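Local coordinates for acyl-coenzyme A thioesterase THEM4 (Rhodococcus sp., PDB 2OV9) that belongs to the thioesterase superfamily and probably hydrolyses medium- and long-chain fatty acyl-CoA esters to free fatty acids and coenzyme A, at the interface of chains A and B. Numbering follows the deposited sequence. Chains: chain A/B, Hypothetical protein.

The interface of chains A and B. Residues chain A 27, 30, 64-65; chain B 41, 51, 54.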
loop_
_atom_site.group_PDB
_atom_site.type_symbol
_atom_site.label_atom_id
_atom_site.label_comp_id
_atom_site.label_asym_id
_atom_site.label_seq_id
_atom_site.Cartn_x
_atom_site.Cartn_y
_atom_site.Cartn_z
ATOM N N VAL A 27 8.302 20.735 -3.707
ATOM C CA VAL A 27 7.349 19.613 -3.864
ATOM C C VAL A 27 7.671 18.459 -2.898
ATOM O O VAL A 27 6.764 17.834 -2.366
ATOM C CB VAL A 27 7.164 19.151 -5.334
ATOM C CG1 VAL A 27 8.340 18.279 -5.813
ATOM C CG2 VAL A 27 5.831 18.424 -5.497
ATOM N N ALA A 30 6.441 19.631 0.550
ATOM C CA ALA A 30 4.971 19.548 0.605
ATOM C C ALA A 30 4.507 18.105 0.759
ATOM O O ALA A 30 3.536 17.812 1.477
ATOM C CB ALA A 30 4.325 20.167 -0.653
ATOM N N HIS A 64 -5.793 24.311 -5.092
ATOM C CA HIS A 64 -4.603 25.051 -5.586
ATOM C C HIS A 64 -3.699 24.126 -6.416
ATOM O O HIS A 64 -3.308 24.454 -7.553
ATOM C CB HIS A 64 -3.796 25.611 -4.412
ATOM C CG HIS A 64 -2.624 26.432 -4.846
ATOM N ND1 HIS A 64 -1.378 25.891 -5.072
ATOM C CD2 HIS A 64 -2.519 27.749 -5.127
ATOM C CE1 HIS A 64 -0.551 26.844 -5.469
ATOM N NE2 HIS A 64 -1.221 27.978 -5.518
ATOM N N LEU A 65 -3.333 22.982 -5.824
ATOM C CA LEU A 65 -2.476 21.993 -6.516
ATOM C C LEU A 65 -3.058 21.513 -7.844
ATOM O O LEU A 65 -2.343 21.381 -8.841
ATOM C CB LEU A 65 -2.174 20.816 -5.587
ATOM C CG LEU A 65 -1.400 21.167 -4.307
ATOM C CD1 LEU A 65 -1.274 19.937 -3.410
ATOM C CD2 LEU A 65 -0.012 21.658 -4.638
ATOM N N LEU B 41 -0.821 16.258 -5.593
ATOM C CA LEU B 41 0.642 16.412 -5.496
ATOM C C LEU B 41 1.363 15.648 -6.584
ATOM O O LEU B 41 2.393 16.088 -7.076
ATOM C CB LEU B 41 1.147 15.944 -4.113
ATOM C CG LEU B 41 1.062 16.903 -2.911
ATOM C CD1 LEU B 41 1.343 16.171 -1.563
ATOM C CD2 LEU B 41 2.033 18.052 -3.072
ATOM N N LEU B 51 4.431 26.168 -3.741
ATOM C CA LEU B 51 4.587 24.953 -2.960
ATOM C C LEU B 51 5.330 25.196 -1.648
ATOM O O LEU B 51 5.194 24.414 -0.714
ATOM C CB LEU B 51 5.276 23.832 -3.770
ATOM C CG LEU B 51 4.442 23.180 -4.884
ATOM C CD1 LEU B 51 5.338 22.315 -5.780
ATOM C CD2 LEU B 51 3.345 22.306 -4.285
ATOM N N VAL B 54 2.474 26.177 0.600
ATOM C CA VAL B 54 1.620 24.972 0.740
ATOM C C VAL B 54 2.231 23.992 1.761
ATOM O O VAL B 54 1.519 23.463 2.636
ATOM C CB VAL B 54 1.367 24.306 -0.629
ATOM C CG1 VAL B 54 0.778 22.877 -0.502
ATOM C CG2 VAL B 54 0.450 25.197 -1.473
#
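A:Leu65 and B:Leu51 meet methyl to methyl in an apolar helix-packing patch between the N-terminal helical regions of two copies of this thioesterase-superfamily protein. Helices 26-43 and 51-67 of chain A both contribute, as do the same two helices of chain B. The two chains pair about a two-fold axis, so a twin of this patch recurs with the chains exchanged, as a dimer would give, although the structure alone does not show that the pair forms in solution.

Leucine packing fills the middle. The two branches of A:Leu65 part company: CD2 presses on CD2 of B:Leu51 at 3.4 Å, a tight fit between side chains set nearly perpendicular, while CD1 lies 3.8 Å from CD2 of B:Leu41. With CG anti to the carbonyl carbon (chi1 -82°), B:Leu41 sends its CD2 methyl between helices 26-43 and 51-67 of chain A, 3.9 Å from CB of A:Ala30. Cut back to an alanine, B:Leu41 would lose the methyl that A:Leu65 CD1 and the A:Ala30 methyl share, which is likely to open a gap between the chain A helices.

Along one flank, B:Leu51 lies alongside A:Val27, the two side chains roughly parallel; its other methyl, CD1, is 3.7 Å from A:Val27 CB and also touches CG2.

At the opposite flank the contact is looser. The imidazole of A:His64, swung anti to the backbone N (chi1 -177°), brings ND1 to 4.1 Å from B:Val54 CG2, a van der Waals approach to a methyl.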